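Side-chain contacts in SG7.AF (Anopheles freeborni, PDB 6XL7), which is a mosquito salivary inhibitor of the host alternative complement pathway that acts on the activated C3-convertase C3bBb and spares the classical pathway: residues Gln6-Leu9 with Lys10-Arg14; Thr42-Val45 with Leu46-Asp50. All coordinates share one frame; numbering follows the deposited sequence.

Contact 1. Residues Gln6-Leu9 with Lys10-Arg14; sequences QELL and KTFRR. With SO4 (sulfate ion), chain B.
The carbonyl oxygen of E7 serves the side chain of T11 through a water as well as the helix backbone. Water 1 donates to E7 O at 2.8 Å and lies 2.5 Å from T11 OG1, short for such a contact. The hydroxyl is placed for this bridge by a chi1 of -77°, which sets OG1 beside T11's own backbone N, 3.7 Å from E7 O and thus too far for a direct bond. The same E7 O accepts the backbone N-H of T11, so two donors reach it.

At the next residue, L8 meets F12. The two side chains run side by side and point the same way, with L8 CG 3.6 Å from F12 CE2 and in the plane of the ring, so the leucine packs at the aromatic edge and not over a face. L8 O also lies at that edge, near F12 CD2. L9 adds its CD2 obliquely to the ring.

These i to i+3 and i to i+4 pairs belong to helix 2-13, an amphipathic helix within the largely helical Aegyptin C-terminal family fold. Its buried side packs T11 and F12 on helix 56-77, through M62, and L8 and F12 on helix 23-46, through L41 and L37.

On the exposed side R13 grips a sulfate, probably from the crystallisation liquor. It approaches with the guanidinium edge, giving NH1 to O3 and NH2 to O4, the latter at 2.8 Å and nearly straight (174°). In the conformer given here, one of two, R14 brings NH1 to O2, also at 2.8 Å, while K10 CG stands over the centre of its guanidinium face. Extended beyond CG, the chain of K10 passes the anion with CE 3.5 Å from O4.

Contact 2. Residues Thr42-Val45 with Leu46-Asp50; sequences TKKV and LNYWD
Y48 turns one ring face onto V45, and V45 CA stands 3.8 Å from the ring centroid, only 12° off the normal: a CH-pi contact at the C-terminal end of helix 23-46, where the chain leaves the helix for the loop before strand 53-54. The isopropyl group extends the contact, with V45 CG1 3.6 Å from Y48 CE2, as the two side chains cross obliquely. Farther along the ring, the aliphatic part of K44 passes the phenol oxygen, its CE 3.7 Å from Y48 OH.

N47 folds its amide back over the last turn, its chi1 of -64° placing CG beside the backbone N and bringing ND2 to K44 O at 3.1 Å. That oxygen also accepts N47 N, at 3.2 Å; both donors come from the same face of its carbonyl plane.

The backbone bonds around this packing record the change of path. L46 N still donates to T42 O in the i to i+4 pattern of an alpha-helix, whereas N47 N to K44 O and Y48 N to V45 O span three residues. Y48's psi of 145° then carries the chain into an extended course.

Outside the two segments, the backbones of V45, L46 and Y48 bond to A1, and L114 touches both V45 and Y48, which ties the end of the helix to the first residue and to L114, just after helix 89-113. The side chains of T42 and V45 pack on helix 2-13, where V5 touches both, and in the conformer given T42 OG1 is hydrogen-bonded to R38 O.

Contact 1 precedes contact 2 along the chain, the first within helix 2-13 and the second at the end of helix 23-46, the next helix in sequence. Their centres lie about 14 Å apart on the same side of the chain's centre, and both belong to the Aegyptin C-terminal domain. They meet directly: L8 CD2 is 3.5 Å from T42 N and 4.1 Å from V45 CG2, so one leucine of contact 1 packs on both ends of 42-45. Contact 1 is partly buried and contact 2 superficial. With L8 of helix 2-13 lying against the last turn of helix 23-46, the short N-terminal helix packs along the end of its successor.

Contact 1. Residues Gln6-Leu9 with Lys10-Arg14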
# COMPACT_ATOMS: atom_id res chain seq x y z
N GLN A 6 13.15 -8.04 4.74
CA GLN A 6 13.50 -8.19 3.33
C GLN A 6 12.38 -8.87 2.54
O GLN A 6 12.06 -8.43 1.43
CB GLN A 6 14.81 -8.95 3.17
CG GLN A 6 15.29 -8.95 1.71
CD GLN A 6 16.55 -9.74 1.49
OE1 GLN A 6 16.68 -10.45 0.49
NE2 GLN A 6 17.50 -9.61 2.40
N GLU A 7 11.78 -9.93 3.10
CA GLU A 7 10.70 -10.61 2.38
C GLU A 7 9.49 -9.68 2.22
O GLU A 7 8.84 -9.66 1.17
CB GLU A 7 10.30 -11.90 3.11
CG GLU A 7 9.22 -12.66 2.33
CD GLU A 7 8.84 -13.99 2.95
OE1 GLU A 7 9.32 -14.32 4.05
OE2 GLU A 7 8.03 -14.71 2.31
N LEU A 8 9.20 -8.89 3.25
CA LEU A 8 8.11 -7.93 3.15
C LEU A 8 8.42 -6.87 2.09
O LEU A 8 7.54 -6.49 1.31
CB LEU A 8 7.87 -7.32 4.52
CG LEU A 8 6.73 -6.31 4.61
CD1 LEU A 8 5.39 -7.01 4.45
CD2 LEU A 8 6.81 -5.62 5.96
N LEU A 9 9.66 -6.37 2.06
CA LEU A 9 10.00 -5.36 1.06
C LEU A 9 10.02 -5.93 -0.35
O LEU A 9 9.71 -5.21 -1.31
CB LEU A 9 11.31 -4.67 1.43
CG LEU A 9 11.13 -3.84 2.71
CD1 LEU A 9 12.45 -3.28 3.19
CD2 LEU A 9 10.13 -2.70 2.50
N LYS A 10 10.36 -7.21 -0.50
CA LYS A 10 10.20 -7.87 -1.79
C LYS A 10 8.76 -7.77 -2.27
O LYS A 10 8.50 -7.48 -3.44
CB LYS A 10 10.63 -9.33 -1.66
CG LYS A 10 10.32 -10.20 -2.87
CD LYS A 10 10.82 -11.61 -2.61
CE LYS A 10 10.42 -12.56 -3.72
NZ LYS A 10 10.73 -13.97 -3.36
N THR A 11 7.82 -7.96 -1.35
CA THR A 11 6.40 -7.82 -1.69
C THR A 11 6.06 -6.37 -2.03
O THR A 11 5.29 -6.12 -2.97
CB THR A 11 5.56 -8.37 -0.54
OG1 THR A 11 5.57 -9.80 -0.61
CG2 THR A 11 4.12 -7.89 -0.61
N PHE A 12 6.61 -5.40 -1.30
CA PHE A 12 6.33 -4.00 -1.63
C PHE A 12 6.86 -3.62 -3.00
O PHE A 12 6.25 -2.80 -3.69
CB PHE A 12 6.86 -3.05 -0.55
CG PHE A 12 5.93 -2.88 0.62
CD1 PHE A 12 4.88 -1.98 0.56
CD2 PHE A 12 6.09 -3.64 1.77
CE1 PHE A 12 4.01 -1.85 1.62
CE2 PHE A 12 5.22 -3.50 2.85
CZ PHE A 12 4.17 -2.61 2.76
N ARG A 13 7.99 -4.21 -3.42
CA ARG A 13 8.50 -3.98 -4.76
C ARG A 13 7.46 -4.33 -5.82
O ARG A 13 7.45 -3.73 -6.90
CB ARG A 13 9.80 -4.76 -4.97
CG ARG A 13 10.34 -4.72 -6.39
CD ARG A 13 11.75 -5.28 -6.48
NE ARG A 13 11.90 -6.59 -5.86
CZ ARG A 13 11.52 -7.74 -6.41
NH1 ARG A 13 10.92 -7.73 -7.61
NH2 ARG A 13 11.72 -8.88 -5.78
N ARG A 14 6.57 -5.28 -5.52
CA ARG A 14 5.54 -5.68 -6.46
C ARG A 14 4.37 -4.69 -6.52
O ARG A 14 3.53 -4.81 -7.42
CB ARG A 14 5.07 -7.11 -6.16
CG ARG A 14 6.12 -8.17 -6.50
CD ARG A 14 6.06 -9.40 -5.59
NE ARG A 14 6.98 -10.45 -6.01
CZ ARG A 14 7.16 -11.60 -5.35
NH1 ARG A 14 8.01 -12.50 -5.81
NH2 ARG A 14 6.49 -11.83 -4.23
S SO4 B . 10.39 -11.46 -8.21
O1 SO4 B . 11.35 -11.66 -9.29
O2 SO4 B . 9.46 -12.59 -8.17
O3 SO4 B . 9.63 -10.23 -8.44
O4 SO4 B . 11.10 -11.38 -6.94
O HOH W 1 7.61 -11.32 -0.66

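Contact 2. Residues Thr42-Val45 with Leu46-Asp50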
# COMPACT_ATOMS: atom_id res chain seq x y z
N THR A 42 6.79 -3.15 8.40
CA THR A 42 8.20 -3.44 8.62
C THR A 42 8.51 -3.50 10.11
O THR A 42 9.19 -4.42 10.57
CB THR A 42 9.06 -2.38 7.93
OG1 THR A 42 8.86 -2.46 6.52
CG2 THR A 42 10.52 -2.61 8.24
N LYS A 43 8.02 -2.52 10.87
CA LYS A 43 8.24 -2.51 12.31
C LYS A 43 7.69 -3.77 12.96
O LYS A 43 8.30 -4.33 13.88
CB LYS A 43 7.56 -1.30 12.95
CG LYS A 43 8.08 0.06 12.59
CD LYS A 43 7.37 1.08 13.48
CE LYS A 43 7.60 2.50 13.05
NZ LYS A 43 7.02 3.46 14.03
N LYS A 44 6.53 -4.24 12.49
CA LYS A 44 5.92 -5.43 13.06
C LYS A 44 6.79 -6.66 12.84
O LYS A 44 7.09 -7.41 13.78
CB LYS A 44 4.54 -5.62 12.43
CG LYS A 44 3.72 -6.79 12.96
CD LYS A 44 2.32 -6.73 12.35
CE LYS A 44 1.43 -7.89 12.76
NZ LYS A 44 1.02 -7.83 14.18
N VAL A 45 7.21 -6.89 11.59
CA VAL A 45 7.92 -8.13 11.28
C VAL A 45 9.34 -8.12 11.79
O VAL A 45 9.94 -9.19 11.96
CB VAL A 45 7.87 -8.51 9.79
CG1 VAL A 45 6.43 -8.50 9.28
CG2 VAL A 45 8.79 -7.60 8.95
N LEU A 46 9.91 -6.94 12.04
CA LEU A 46 11.23 -6.88 12.63
C LEU A 46 11.29 -7.68 13.92
O LEU A 46 12.32 -8.30 14.22
CB LEU A 46 11.60 -5.41 12.87
CG LEU A 46 13.03 -5.06 13.23
CD1 LEU A 46 14.01 -5.71 12.26
CD2 LEU A 46 13.16 -3.55 13.21
N ASN A 47 10.19 -7.71 14.69
CA ASN A 47 10.13 -8.38 15.99
C ASN A 47 10.16 -9.90 15.90
O ASN A 47 10.43 -10.55 16.91
CB ASN A 47 8.83 -8.02 16.73
CG ASN A 47 8.73 -6.55 17.08
OD1 ASN A 47 9.33 -6.09 18.06
ND2 ASN A 47 7.94 -5.80 16.31
N TYR A 48 9.86 -10.47 14.75
CA TYR A 48 9.66 -11.91 14.67
C TYR A 48 10.98 -12.64 14.91
O TYR A 48 12.04 -12.17 14.49
CB TYR A 48 9.17 -12.26 13.27
CG TYR A 48 7.77 -11.76 12.95
CD1 TYR A 48 6.93 -11.26 13.94
CD2 TYR A 48 7.30 -11.82 11.65
CE1 TYR A 48 5.65 -10.81 13.63
CE2 TYR A 48 6.03 -11.39 11.34
CZ TYR A 48 5.22 -10.88 12.32
OH TYR A 48 3.94 -10.47 11.98
N TRP A 49 10.91 -13.80 15.56
CA TRP A 49 12.11 -14.60 15.71
C TRP A 49 12.59 -15.10 14.36
O TRP A 49 11.85 -15.11 13.37
CB TRP A 49 11.90 -15.81 16.63
CG TRP A 49 12.82 -15.85 17.81
CD1 TRP A 49 13.91 -16.65 18.01
CD2 TRP A 49 12.70 -15.04 18.97
NE1 TRP A 49 14.47 -16.38 19.23
CE2 TRP A 49 13.75 -15.38 19.84
CE3 TRP A 49 11.80 -14.03 19.36
CZ2 TRP A 49 13.92 -14.77 21.08
CZ3 TRP A 49 11.96 -13.43 20.56
CH2 TRP A 49 13.02 -13.79 21.42
N ASP A 50 13.83 -15.58 14.36
CA ASP A 50 14.55 -15.83 13.12
C ASP A 50 13.80 -16.76 12.17
O ASP A 50 13.91 -16.62 10.95
CB ASP A 50 15.94 -16.41 13.44
CG ASP A 50 16.66 -15.71 14.63
OD1 ASP A 50 16.04 -14.92 15.39
OD2 ASP A 50 17.88 -15.92 14.78